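Local coordinates for protein hydrogenase maturation factor (PDB 3VTI) that probably carbamoylates the C-terminal cysteine of HypE, using carbamoyl phosphate and ATP, in the maturation of [NiFe] hydrogenases, at residues Pro71-Val76 against Leu276-Arg281; Lys221-Phe226 against Leu308-Ile313; Asn364-Ser369 against Arg383-Ala388; Glu378-Arg383 against Lys729-Asp734. All coordinates share one frame; numbering follows the deposited sequence.

Interaction 1. Residues Pro71-Val76 against Leu276-Arg281; sequences PPSLSV and LLSQRR
The type I turn Pro72-Ser75, which leads from helix 57-69 into strand 76-84, abuts a second type I turn, Ser278-Arg281, just after helix 270-277; Ser73 and Arg280 carry most of the contact. Ser73 holds OG beside its own backbone N (chi1 -56°), where the hydroxyl accepts a nearly straight bond from Gln279 N at 2.9 Å. Its CB rests against Ser278 OG at 3.3 Å. Arg280, its chain extended from CG to NE, brings its guanidinium to the turn. Arg280 NH2 donates to Ser75 O at 3.2 Å; the acceptor lies in the guanidinium plane, whereas the donor stands above the carbonyl plane. A water bridges the same two groups, accepting from Arg280 NE and donating to Ser75 O. Leu74 CA sits over one guanidinium face toward its rim, and Val76 CG2 approaches Arg280 NH2 to 3.6 Å, the two side chains crossing at about a right angle. The contact joins an acylphosphatase-like domain to the YrdC-like domain. The acylphosphatase-side turn is closed by Pro72 O, which takes both Ser75 N and Ser75 OG, the latter at 2.7 Å. Beyond the pair, Arg280 NH1 binds Gly386 O and NH2 also binds Gln390 OE1. Gln279 NE2 donates to Asn138 O and Gly112 O, beside zinc ligands Cys114 and Cys139.

Interaction 2. Residues Lys221-Phe226 against Leu308-Ile313; sequences KGIGGF and LPYAPI
Ile223 keeps CG1 beside its backbone N (chi1 -59°), and Tyr310 sets its ring between its own backbone N and carbonyl carbon (chi1 60°). The two side chains slide past each other in opposite directions. Ile223 CG1 meets the ring at its edge, 3.9 Å from Tyr310 CE2, rather than lying over a face. One carbon further out, Ile223 CD1 touches the methyl of Ala311, CB, at 4.1 Å. Ile313 also projects toward the loop, and its CD1 ends 3.6 Å from Lys221 O. The direct contact is therefore mostly apolar, but a water adds a polar link: it accepts from Gly224 N at 3.1 Å and is hydrogen-bonded to Tyr310 OH at 2.6 Å. The loop itself is drawn together by Gly222 N donating to Gly225 O at 2.8 Å, and the backbone angles of Gly225 are ones that call for glycine. Tyr310 has further neighbours in Arg385, with which it makes a cation-pi contact, and His314, whose ring meets its own at about 45°. Residues 222-225 form the connection of a beta hairpin, linking the antiparallel neighbours 218-221 and 226-229 in the large mixed sheet of the YrdC-like domain. This connection packs against the entry to helix 312-318, where Ala311 is the N-cap, just after strand 303-307 of the same sheet.

Interaction 3. Residues Asn364-Ser369 against Arg383-Ala388; sequences NRIDDS and RARGYA
Arg385 starts its side chain against the opposite backbone: CB lies 3.2 Å from Asp367 O, the same oxygen that accepts Arg385 N, and Ile366 CG2 also packs on this CB, the two side chains crossing at about a right angle. The chain then runs straight and bends at chi3 (47°), bringing NE to a water, at 3.0 Å, and into a weak bond with Asp368 OD1. At the tip, Arg385 NH2 forms a salt bridge with Asp368 OD1 at 2.7 Å. The oxygen lies in the guanidinium plane but is met from above the carboxylate, the two planes being 81° apart. Arg385 NH1 turns to Arg281 O. Further along, Ser369 OG donates to Arg385 O at 2.8 Å and accepts from Ala384 N at 2.9 Å. Were an alanine to stand here, Ala384 N would probably lose its acceptor and Arg385 O its hydroxyl donor, keeping the water that already donates to it. Asp367, a magnesium-binding residue, joins the contact chiefly through its backbone O, its CB bond pointing away from the facing segment. The chemistry implies a buried ion pair whose opposite charges are likely to offset each other, with a water binding both partners and Ile366 O.

Interaction 4. Residues Glu378-Arg383 against Lys729-Asp734; sequences ERIIRR and KVPCND. With FE (Fe (III) ion), chain G.
Asn733 ND2 donates to Ile381 O at 3.0 Å, a nearly straight bond that lies in the amide plane and uses a lone pair in the carbonyl plane. Beside it, the Pro731 ring packs on the same backbone: CG lies 3.5 Å from Ile381 O, and Pro731 CA makes a CA-H...O contact with Ile380 O at 3.3 Å. Ile380 points its CB toward the facing segment, and its CG2 lies 3.5 Å from Lys729 O and touches Pro731 CD. Arg383 adds its CD, 3.3 Å from Lys729 O, to which its NH1 makes a weak hydrogen bond. In the next shell, chi1 of 63° sets Asn733 CG between the backbone N and carbonyl carbon, and from there OD1 takes Gly735 N while ND2 gives to Ile381 O. A leucine in its place would probably leave Ile381 O without this donor and Gly735 N without its acceptor, leaving the loop before helix 737-750 freer to shift. Further out, Ile381 and Arg382 both face Val370 of strand 370-374 in a classic beta bulge, while Lys729 NZ forms a salt bridge with Asp78. Asp734 follows directly, binding the iron through OD1 at 2.1 Å, while OD2 accepts from one of the two water ligands. With His483, His487 and Asp507 it completes a metal site in the Kae1-like domain, a member of the actin-ATPase clan.

In the fold
From the N terminus, interaction 1 comes first, closing a span of about 200 residues that contains both zinc fingers and bringing the acylphosphatase-like domain onto the YrdC-like one. Interaction 2 opens inside that span and ends beyond it, so the two cross; Arg281 meets Pro309 and Tyr310 where they touch. Interaction 3 is a short closure around strands 370-374 and 377-378, linked to interaction 2 by the Gly224-Ile366 backbone bond and to interaction 1 by Gly386 and Arg385. Interaction 4 begins within it, shares Arg383 and crosses it, spanning some 345 residues to tie the YrdC-like domain to the iron-bearing Kae1-like domain. Interactions 2 and 4 do not touch.

Interaction 1. Residues Pro71-Val76 against Leu276-Arg281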
loop_
_atom_site.group_PDB
_atom_site.type_symbol
_atom_site.label_atom_id
_atom_site.label_comp_id
_atom_site.label_asym_id
_atom_site.label_seq_id
_atom_site.Cartn_x
_atom_site.Cartn_y
_atom_site.Cartn_z
ATOM N N PRO A 71 -13.211 -72.437 13.088
ATOM C CA PRO A 71 -11.840 -72.761 12.706
ATOM C C PRO A 71 -10.842 -72.139 13.688
ATOM O O PRO A 71 -11.240 -71.288 14.484
ATOM C CB PRO A 71 -11.705 -72.107 11.331
ATOM C CG PRO A 71 -12.684 -70.982 11.348
ATOM C CD PRO A 71 -13.830 -71.479 12.148
ATOM N N PRO A 72 -9.555 -72.545 13.626
ATOM C CA PRO A 72 -8.541 -71.978 14.522
ATOM C C PRO A 72 -8.578 -70.448 14.549
ATOM O O PRO A 72 -8.690 -69.815 13.497
ATOM C CB PRO A 72 -7.227 -72.472 13.907
ATOM C CG PRO A 72 -7.610 -73.753 13.251
ATOM C CD PRO A 72 -8.956 -73.486 12.661
ATOM N N SER A 73 -8.493 -69.878 15.750
ATOM C CA SER A 73 -8.634 -68.430 15.994
ATOM C C SER A 73 -7.838 -67.533 15.045
ATOM O O SER A 73 -8.402 -66.641 14.391
ATOM C CB SER A 73 -8.224 -68.109 17.431
ATOM O OG SER A 73 -8.970 -68.874 18.354
ATOM N N LEU A 74 -6.534 -67.789 14.975
ATOM C CA LEU A 74 -5.597 -66.979 14.195
ATOM C C LEU A 74 -5.654 -67.148 12.670
ATOM O O LEU A 74 -5.009 -66.390 11.937
ATOM C CB LEU A 74 -4.175 -67.242 14.676
ATOM C CG LEU A 74 -3.602 -66.289 15.716
ATOM C CD1 LEU A 74 -4.331 -66.400 17.053
ATOM C CD2 LEU A 74 -2.134 -66.604 15.871
ATOM N N SER A 75 -6.414 -68.131 12.194
ATOM C CA SER A 75 -6.640 -68.308 10.766
ATOM C C SER A 75 -7.450 -67.147 10.197
ATOM O O SER A 75 -8.174 -66.470 10.927
ATOM C CB SER A 75 -7.336 -69.656 10.478
ATOM O OG SER A 75 -8.713 -69.637 10.803
ATOM N N VAL A 76 -7.293 -66.905 8.898
ATOM C CA VAL A 76 -8.115 -65.925 8.188
ATOM C C VAL A 76 -8.596 -66.590 6.916
ATOM O O VAL A 76 -7.937 -66.525 5.872
ATOM C CB VAL A 76 -7.371 -64.581 7.874
ATOM C CG1 VAL A 76 -8.340 -63.555 7.311
ATOM C CG2 VAL A 76 -6.695 -64.014 9.114
ATOM N N LEU A 276 -15.803 -63.682 20.967
ATOM C CA LEU A 276 -15.483 -63.604 22.386
ATOM C C LEU A 276 -14.475 -64.684 22.787
ATOM O O LEU A 276 -13.440 -64.373 23.386
ATOM C CB LEU A 276 -16.747 -63.738 23.238
ATOM C CG LEU A 276 -17.745 -62.585 23.364
ATOM C CD1 LEU A 276 -19.011 -63.075 24.042
ATOM C CD2 LEU A 276 -17.152 -61.397 24.130
ATOM N N LEU A 277 -14.782 -65.939 22.440
ATOM C CA LEU A 277 -13.974 -67.103 22.826
ATOM C C LEU A 277 -12.671 -67.226 22.045
ATOM O O LEU A 277 -11.788 -67.997 22.419
ATOM C CB LEU A 277 -14.787 -68.402 22.692
ATOM C CG LEU A 277 -15.945 -68.621 23.690
ATOM C CD1 LEU A 277 -16.866 -69.692 23.192
ATOM C CD2 LEU A 277 -15.446 -68.952 25.095
ATOM N N SER A 278 -12.547 -66.466 20.964
ATOM C CA SER A 278 -11.359 -66.542 20.114
ATOM C C SER A 278 -10.088 -66.302 20.929
ATOM O O SER A 278 -10.122 -65.583 21.936
ATOM C CB SER A 278 -11.454 -65.528 18.980
ATOM O OG SER A 278 -10.359 -65.666 18.092
ATOM N N GLN A 279 -8.976 -66.897 20.499
ATOM C CA GLN A 279 -7.697 -66.704 21.191
ATOM C C GLN A 279 -7.184 -65.300 20.941
ATOM O O GLN A 279 -6.311 -64.803 21.649
ATOM C CB GLN A 279 -6.669 -67.729 20.756
ATOM C CG GLN A 279 -6.132 -68.558 21.904
ATOM C CD GLN A 279 -5.030 -69.514 21.464
ATOM O OE1 GLN A 279 -5.213 -70.311 20.540
ATOM N NE2 GLN A 279 -3.877 -69.430 22.121
ATOM N N ARG A 280 -7.747 -64.658 19.928
ATOM C CA ARG A 280 -7.462 -63.273 19.658
ATOM C C ARG A 280 -7.917 -62.430 20.859
ATOM O O ARG A 280 -7.325 -61.387 21.158
ATOM C CB ARG A 280 -8.185 -62.848 18.380
ATOM C CG ARG A 280 -7.799 -63.641 17.124
ATOM C CD ARG A 280 -8.176 -62.821 15.896
ATOM N NE ARG A 280 -8.019 -63.505 14.618
ATOM C CZ ARG A 280 -6.954 -63.391 13.826
ATOM N NH1 ARG A 280 -5.928 -62.625 14.189
ATOM N NH2 ARG A 280 -6.912 -64.042 12.671
ATOM N N ARG A 281 -8.980 -62.870 21.495
ATOM C CA ARG A 281 -9.534 -62.259 22.683
ATOM C C ARG A 281 -9.787 -60.768 22.627
ATOM O O ARG A 281 -9.231 -60.059 23.372
ATOM C CB ARG A 281 -8.670 -62.580 23.893
ATOM C CG ARG A 281 -8.762 -63.975 24.488
ATOM C CD ARG A 281 -10.064 -64.731 24.283
ATOM N NE ARG A 281 -10.567 -65.258 25.533
ATOM C CZ ARG A 281 -11.026 -66.479 25.714
ATOM N NH1 ARG A 281 -11.064 -67.344 24.752
ATOM N NH2 ARG A 281 -11.436 -66.836 26.885
HETATM O O HOH W 1 -9.971 -64.833 12.634
#

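Interaction 2. Residues Lys221-Phe226 against Leu308-Ile313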
loop_
_atom_site.group_PDB
_atom_site.type_symbol
_atom_site.label_atom_id
_atom_site.label_comp_id
_atom_site.label_asym_id
_atom_site.label_seq_id
_atom_site.Cartn_x
_atom_site.Cartn_y
_atom_site.Cartn_z
ATOM N N LYS A 221 -1.102 -54.671 34.874
ATOM C CA LYS A 221 -0.206 -54.904 33.756
ATOM C C LYS A 221 -0.620 -56.194 33.056
ATOM O O LYS A 221 -0.541 -57.282 33.639
ATOM C CB LYS A 221 1.238 -54.975 34.239
ATOM C CG LYS A 221 2.278 -54.844 33.137
ATOM C CD LYS A 221 3.660 -55.036 33.701
ATOM C CE LYS A 221 4.718 -54.900 32.634
ATOM N NZ LYS A 221 6.087 -55.020 33.214
ATOM N N GLY A 222 -1.094 -56.065 31.819
ATOM C CA GLY A 222 -1.473 -57.225 31.018
ATOM C C GLY A 222 -0.439 -57.593 29.968
ATOM O O GLY A 222 0.769 -57.566 30.214
ATOM N N ILE A 223 -0.919 -57.933 28.777
ATOM C CA ILE A 223 -0.060 -58.385 27.692
ATOM C C ILE A 223 0.470 -57.203 26.892
ATOM O O ILE A 223 1.672 -57.122 26.601
ATOM C CB ILE A 223 -0.822 -59.385 26.788
ATOM C CG1 ILE A 223 -1.284 -60.586 27.621
ATOM C CG2 ILE A 223 0.029 -59.855 25.604
ATOM C CD1 ILE A 223 -0.127 -61.409 28.216
ATOM N N GLY A 224 -0.426 -56.285 26.542
ATOM C CA GLY A 224 -0.073 -55.176 25.661
ATOM C C GLY A 224 0.118 -53.841 26.352
ATOM O O GLY A 224 0.421 -52.837 25.703
ATOM N N GLY A 225 -0.086 -53.827 27.663
ATOM C CA GLY A 225 0.091 -52.631 28.463
ATOM C C GLY A 225 -0.698 -52.696 29.752
ATOM O O GLY A 225 -1.171 -53.768 30.158
ATOM N N PHE A 226 -0.836 -51.540 30.397
ATOM C CA PHE A 226 -1.656 -51.402 31.600
ATOM C C PHE A 226 -3.130 -51.113 31.290
ATOM O O PHE A 226 -3.446 -50.392 30.339
ATOM C CB PHE A 226 -1.087 -50.303 32.502
ATOM C CG PHE A 226 0.130 -50.726 33.281
ATOM C CD1 PHE A 226 0.016 -51.081 34.619
ATOM C CD2 PHE A 226 1.386 -50.775 32.671
ATOM C CE1 PHE A 226 1.130 -51.476 35.341
ATOM C CE2 PHE A 226 2.508 -51.162 33.379
ATOM C CZ PHE A 226 2.383 -51.516 34.719
ATOM N N LEU A 308 -13.514 -61.348 27.365
ATOM C CA LEU A 308 -13.306 -62.454 28.293
ATOM C C LEU A 308 -11.878 -62.391 28.858
ATOM O O LEU A 308 -11.065 -61.582 28.382
ATOM C CB LEU A 308 -13.569 -63.799 27.613
ATOM C CG LEU A 308 -14.990 -64.182 27.179
ATOM C CD1 LEU A 308 -15.006 -65.574 26.528
ATOM C CD2 LEU A 308 -15.991 -64.101 28.328
ATOM N N PRO A 309 -11.568 -63.219 29.877
ATOM C CA PRO A 309 -10.183 -63.256 30.347
ATOM C C PRO A 309 -9.270 -63.643 29.200
ATOM O O PRO A 309 -9.698 -64.395 28.318
ATOM C CB PRO A 309 -10.195 -64.381 31.385
ATOM C CG PRO A 309 -11.624 -64.456 31.852
ATOM C CD PRO A 309 -12.443 -64.123 30.650
ATOM N N TYR A 310 -8.026 -63.157 29.214
ATOM C CA TYR A 310 -7.069 -63.499 28.167
ATOM C C TYR A 310 -5.656 -63.854 28.641
ATOM O O TYR A 310 -4.884 -64.458 27.893
ATOM C CB TYR A 310 -7.026 -62.411 27.092
ATOM C CG TYR A 310 -6.627 -61.024 27.550
ATOM C CD1 TYR A 310 -7.581 -60.122 28.021
ATOM C CD2 TYR A 310 -5.296 -60.604 27.487
ATOM C CE1 TYR A 310 -7.213 -58.846 28.427
ATOM C CE2 TYR A 310 -4.924 -59.337 27.885
ATOM C CZ TYR A 310 -5.881 -58.461 28.351
ATOM O OH TYR A 310 -5.509 -57.200 28.760
ATOM N N ALA A 311 -5.313 -63.486 29.870
ATOM C CA ALA A 311 -4.016 -63.853 30.431
ATOM C C ALA A 311 -4.240 -64.676 31.691
ATOM O O ALA A 311 -5.301 -64.600 32.293
ATOM C CB ALA A 311 -3.186 -62.606 30.731
ATOM N N PRO A 312 -3.233 -65.462 32.113
ATOM C CA PRO A 312 -3.443 -66.268 33.323
ATOM C C PRO A 312 -3.944 -65.440 34.514
ATOM O O PRO A 312 -4.798 -65.905 35.269
ATOM C CB PRO A 312 -2.060 -66.848 33.594
ATOM C CG PRO A 312 -1.407 -66.883 32.244
ATOM C CD PRO A 312 -1.889 -65.672 31.531
ATOM N N ILE A 313 -3.436 -64.220 34.662
ATOM C CA ILE A 313 -3.845 -63.334 35.758
ATOM C C ILE A 313 -5.360 -63.107 35.866
ATOM O O ILE A 313 -5.874 -62.922 36.969
ATOM C CB ILE A 313 -3.124 -61.954 35.687
ATOM C CG1 ILE A 313 -3.373 -61.277 34.327
ATOM C CG2 ILE A 313 -1.631 -62.112 36.028
ATOM C CD1 ILE A 313 -2.963 -59.814 34.261
HETATM O O HOH W 2 -3.290 -56.354 27.700
#

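Interaction 3. Residues Asn364-Ser369 against Arg383-Ala388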
loop_
_atom_site.group_PDB
_atom_site.type_symbol
_atom_site.label_atom_id
_atom_site.label_comp_id
_atom_site.label_asym_id
_atom_site.label_seq_id
_atom_site.Cartn_x
_atom_site.Cartn_y
_atom_site.Cartn_z
ATOM N N ASN A 364 6.545 -54.022 22.872
ATOM C CA ASN A 364 5.631 -53.305 22.003
ATOM C C ASN A 364 4.264 -53.198 22.648
ATOM O O ASN A 364 3.582 -54.202 22.838
ATOM C CB ASN A 364 5.540 -54.045 20.685
ATOM C CG ASN A 364 6.906 -54.356 20.129
ATOM O OD1 ASN A 364 7.684 -53.449 19.877
ATOM N ND2 ASN A 364 7.221 -55.640 19.973
ATOM N N ARG A 365 3.886 -51.984 23.025
ATOM C CA ARG A 365 2.587 -51.761 23.629
ATOM C C ARG A 365 1.519 -51.957 22.556
ATOM O O ARG A 365 1.740 -51.631 21.389
ATOM C CB ARG A 365 2.508 -50.385 24.306
ATOM C CG ARG A 365 1.830 -49.292 23.527
ATOM C CD ARG A 365 2.060 -47.904 24.163
ATOM N NE ARG A 365 3.471 -47.509 24.137
ATOM C CZ ARG A 365 4.094 -46.861 25.122
ATOM N NH1 ARG A 365 5.378 -46.554 24.999
ATOM N NH2 ARG A 365 3.447 -46.532 26.237
ATOM N N ILE A 366 0.389 -52.532 22.944
ATOM C CA ILE A 366 -0.677 -52.781 22.001
ATOM C C ILE A 366 -1.987 -52.837 22.758
ATOM O O ILE A 366 -2.112 -53.526 23.769
ATOM C CB ILE A 366 -0.432 -54.066 21.150
ATOM C CG1 ILE A 366 -1.514 -54.232 20.076
ATOM C CG2 ILE A 366 -0.322 -55.322 22.029
ATOM C CD1 ILE A 366 -1.123 -55.199 18.953
ATOM N N ASP A 367 -2.956 -52.082 22.271
ATOM C CA ASP A 367 -4.270 -52.009 22.895
ATOM C C ASP A 367 -5.141 -53.216 22.638
ATOM O O ASP A 367 -4.861 -54.014 21.750
ATOM C CB ASP A 367 -4.993 -50.766 22.404
ATOM C CG ASP A 367 -4.805 -49.621 23.323
ATOM O OD1 ASP A 367 -5.294 -49.721 24.475
ATOM O OD2 ASP A 367 -4.152 -48.641 22.905
ATOM N N ASP A 368 -6.196 -53.335 23.439
ATOM C CA ASP A 368 -7.221 -54.339 23.242
ATOM C C ASP A 368 -7.893 -54.058 21.914
ATOM O O ASP A 368 -8.115 -52.904 21.566
ATOM C CB ASP A 368 -8.248 -54.282 24.366
ATOM C CG ASP A 368 -7.672 -54.720 25.719
ATOM O OD1 ASP A 368 -6.702 -55.531 25.761
ATOM O OD2 ASP A 368 -8.220 -54.273 26.754
ATOM N N SER A 369 -8.178 -55.106 21.154
ATOM C CA SER A 369 -9.006 -54.977 19.972
ATOM C C SER A 369 -10.460 -54.757 20.354
ATOM O O SER A 369 -10.892 -55.088 21.470
ATOM C CB SER A 369 -8.879 -56.211 19.100
ATOM O OG SER A 369 -7.619 -56.230 18.467
ATOM N N ARG A 383 -8.418 -52.478 15.452
ATOM C CA ARG A 383 -7.640 -53.677 15.170
ATOM C C ARG A 383 -6.271 -53.590 15.836
ATOM O O ARG A 383 -5.380 -52.875 15.366
ATOM C CB ARG A 383 -7.500 -53.872 13.659
ATOM C CG ARG A 383 -7.029 -55.257 13.237
ATOM C CD ARG A 383 -6.663 -55.283 11.767
ATOM N NE ARG A 383 -5.468 -56.089 11.505
ATOM C CZ ARG A 383 -5.531 -57.385 11.229
ATOM N NH1 ARG A 383 -6.725 -57.978 11.191
ATOM N NH2 ARG A 383 -4.435 -58.090 11.003
ATOM N N ALA A 384 -6.124 -54.312 16.943
ATOM C CA ALA A 384 -4.921 -54.257 17.767
ATOM C C ALA A 384 -4.584 -55.646 18.324
ATOM O O ALA A 384 -4.398 -56.584 17.542
ATOM C CB ALA A 384 -5.089 -53.226 18.884
ATOM N N ARG A 385 -4.514 -55.804 19.646
ATOM C CA ARG A 385 -4.052 -57.084 20.212
ATOM C C ARG A 385 -4.824 -58.269 19.677
ATOM O O ARG A 385 -6.063 -58.260 19.662
ATOM C CB ARG A 385 -4.068 -57.098 21.751
ATOM C CG ARG A 385 -3.547 -58.412 22.362
ATOM C CD ARG A 385 -3.555 -58.420 23.889
ATOM N NE ARG A 385 -4.811 -57.948 24.478
ATOM C CZ ARG A 385 -5.959 -58.622 24.504
ATOM N NH1 ARG A 385 -6.066 -59.830 23.978
ATOM N NH2 ARG A 385 -7.020 -58.070 25.063
ATOM N N GLY A 386 -4.079 -59.282 19.239
ATOM C CA GLY A 386 -4.658 -60.556 18.805
ATOM C C GLY A 386 -4.913 -60.597 17.312
ATOM O O GLY A 386 -5.190 -61.664 16.762
ATOM N N TYR A 387 -4.836 -59.427 16.670
ATOM C CA TYR A 387 -5.041 -59.288 15.232
ATOM C C TYR A 387 -3.766 -58.800 14.582
ATOM O O TYR A 387 -3.264 -59.434 13.673
ATOM C CB TYR A 387 -6.175 -58.317 14.932
ATOM C CG TYR A 387 -7.540 -58.858 15.276
ATOM C CD1 TYR A 387 -8.373 -59.406 14.284
ATOM C CD2 TYR A 387 -7.999 -58.836 16.592
ATOM C CE1 TYR A 387 -9.627 -59.911 14.612
ATOM C CE2 TYR A 387 -9.243 -59.340 16.924
ATOM C CZ TYR A 387 -10.054 -59.875 15.939
ATOM O OH TYR A 387 -11.294 -60.360 16.303
ATOM N N ALA A 388 -3.259 -57.662 15.048
ATOM C CA ALA A 388 -1.950 -57.189 14.628
ATOM C C ALA A 388 -0.883 -58.012 15.350
ATOM O O ALA A 388 -1.083 -58.420 16.498
ATOM C CB ALA A 388 -1.798 -55.734 14.939
HETATM O O HOH W 3 -4.003 -55.140 25.240
HETATM O O HOH W 4 -7.659 -57.843 21.848
#

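Interaction 4. Residues Glu378-Arg383 against Lys729-Asp734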
loop_
_atom_site.group_PDB
_atom_site.type_symbol
_atom_site.label_atom_id
_atom_site.label_comp_id
_atom_site.label_asym_id
_atom_site.label_seq_id
_atom_site.Cartn_x
_atom_site.Cartn_y
_atom_site.Cartn_z
ATOM N N GLU A 378 -17.886 -60.105 10.335
ATOM C CA GLU A 378 -17.176 -59.402 11.388
ATOM C C GLU A 378 -16.900 -57.970 10.925
ATOM O O GLU A 378 -16.497 -57.757 9.768
ATOM C CB GLU A 378 -15.858 -60.108 11.748
ATOM C CG GLU A 378 -15.121 -59.414 12.882
ATOM C CD GLU A 378 -13.824 -60.070 13.288
ATOM O OE1 GLU A 378 -13.381 -61.024 12.596
ATOM O OE2 GLU A 378 -13.246 -59.626 14.316
ATOM N N ARG A 379 -17.135 -57.008 11.818
ATOM C CA ARG A 379 -16.846 -55.590 11.556
ATOM C C ARG A 379 -15.996 -55.027 12.691
ATOM O O ARG A 379 -16.498 -54.668 13.758
ATOM C CB ARG A 379 -18.131 -54.757 11.381
ATOM C CG ARG A 379 -19.204 -55.379 10.490
ATOM C CD ARG A 379 -18.804 -55.446 9.010
ATOM N NE ARG A 379 -19.804 -56.160 8.212
ATOM C CZ ARG A 379 -19.731 -56.377 6.899
ATOM N NH1 ARG A 379 -18.694 -55.936 6.195
ATOM N NH2 ARG A 379 -20.708 -57.041 6.286
ATOM N N ILE A 380 -14.696 -54.974 12.445
ATOM C CA ILE A 380 -13.736 -54.604 13.457
ATOM C C ILE A 380 -13.692 -53.070 13.593
ATOM O O ILE A 380 -13.732 -52.356 12.605
ATOM C CB ILE A 380 -12.352 -55.252 13.141
ATOM C CG1 ILE A 380 -11.414 -55.187 14.348
ATOM C CG2 ILE A 380 -11.704 -54.651 11.890
ATOM C CD1 ILE A 380 -10.364 -56.293 14.336
ATOM N N ILE A 381 -13.640 -52.576 14.826
ATOM C CA ILE A 381 -13.679 -51.156 15.103
ATOM C C ILE A 381 -12.273 -50.691 15.417
ATOM O O ILE A 381 -11.862 -49.618 14.986
ATOM C CB ILE A 381 -14.678 -50.817 16.273
ATOM C CG1 ILE A 381 -16.126 -50.835 15.764
ATOM C CG2 ILE A 381 -14.389 -49.454 16.912
ATOM C CD1 ILE A 381 -16.816 -52.181 15.873
ATOM N N ARG A 382 -11.535 -51.495 16.171
ATOM C CA ARG A 382 -10.160 -51.170 16.487
ATOM C C ARG A 382 -9.334 -52.439 16.412
ATOM O O ARG A 382 -9.544 -53.369 17.186
ATOM C CB ARG A 382 -10.063 -50.534 17.872
ATOM C CG ARG A 382 -8.634 -50.237 18.296
ATOM C CD ARG A 382 -8.562 -50.088 19.777
ATOM N NE ARG A 382 -8.732 -48.704 20.168
ATOM C CZ ARG A 382 -8.956 -48.291 21.411
ATOM N NH1 ARG A 382 -9.092 -49.176 22.402
ATOM N NH2 ARG A 382 -9.063 -46.985 21.650
ATOM N N ARG A 383 -8.418 -52.478 15.452
ATOM C CA ARG A 383 -7.640 -53.677 15.170
ATOM C C ARG A 383 -6.271 -53.590 15.836
ATOM O O ARG A 383 -5.380 -52.875 15.366
ATOM C CB ARG A 383 -7.500 -53.872 13.659
ATOM C CG ARG A 383 -7.029 -55.257 13.237
ATOM C CD ARG A 383 -6.663 -55.283 11.767
ATOM N NE ARG A 383 -5.468 -56.089 11.505
ATOM C CZ ARG A 383 -5.531 -57.385 11.229
ATOM N NH1 ARG A 383 -6.725 -57.978 11.191
ATOM N NH2 ARG A 383 -4.435 -58.090 11.003
ATOM N N LYS A 729 -11.972 -56.924 7.664
ATOM C CA LYS A 729 -10.654 -57.216 8.214
ATOM C C LYS A 729 -9.990 -55.982 8.827
ATOM O O LYS A 729 -9.236 -56.088 9.797
ATOM C CB LYS A 729 -9.758 -57.784 7.130
ATOM C CG LYS A 729 -10.077 -59.209 6.733
ATOM C CD LYS A 729 -9.278 -59.587 5.511
ATOM C CE LYS A 729 -9.765 -60.875 4.904
ATOM N NZ LYS A 729 -8.978 -61.146 3.650
ATOM N N VAL A 730 -10.241 -54.814 8.242
ATOM C CA VAL A 730 -9.773 -53.539 8.810
ATOM C C VAL A 730 -11.015 -52.669 9.032
ATOM O O VAL A 730 -12.060 -52.922 8.430
ATOM C CB VAL A 730 -8.751 -52.835 7.887
ATOM C CG1 VAL A 730 -7.504 -53.709 7.654
ATOM C CG2 VAL A 730 -9.391 -52.439 6.556
ATOM N N PRO A 731 -10.931 -51.662 9.919
ATOM C CA PRO A 731 -12.116 -50.854 10.193
ATOM C C PRO A 731 -12.588 -49.975 9.021
ATOM O O PRO A 731 -11.803 -49.584 8.172
ATOM C CB PRO A 731 -11.679 -49.970 11.371
ATOM C CG PRO A 731 -10.459 -50.599 11.928
ATOM C CD PRO A 731 -9.787 -51.239 10.741
ATOM N N CYS A 732 -13.881 -49.692 8.972
ATOM C CA CYS A 732 -14.397 -48.701 8.042
ATOM C C CYS A 732 -14.046 -47.286 8.530
ATOM O O CYS A 732 -14.170 -46.336 7.779
ATOM C CB CYS A 732 -15.910 -48.868 7.812
ATOM S SG CYS A 732 -16.955 -48.527 9.255
ATOM N N ASN A 733 -13.589 -47.149 9.776
ATOM C CA ASN A 733 -13.091 -45.844 10.257
ATOM C C ASN A 733 -11.640 -45.578 9.824
ATOM O O ASN A 733 -11.058 -46.367 9.074
ATOM C CB ASN A 733 -13.256 -45.700 11.775
ATOM C CG ASN A 733 -12.441 -46.728 12.567
ATOM O OD1 ASN A 733 -11.274 -46.986 12.266
ATOM N ND2 ASN A 733 -13.056 -47.298 13.600
ATOM N N ASP A 734 -11.054 -44.486 10.314
ATOM C CA ASP A 734 -9.730 -44.082 9.860
ATOM C C ASP A 734 -8.611 -45.058 10.221
ATOM O O ASP A 734 -7.461 -44.868 9.820
ATOM C CB ASP A 734 -9.395 -42.680 10.353
ATOM C CG ASP A 734 -10.270 -41.628 9.733
ATOM O OD1 ASP A 734 -11.197 -41.983 8.982
ATOM O OD2 ASP A 734 -10.030 -40.440 10.004
HETATM FE FE FE G . -12.503 -40.992 7.666
HETATM O O HOH W 5 -14.807 -53.610 9.642
HETATM O O HOH W 6 -12.343 -39.490 9.320
HETATM O O HOH W 7 -13.942 -42.075 9.293
#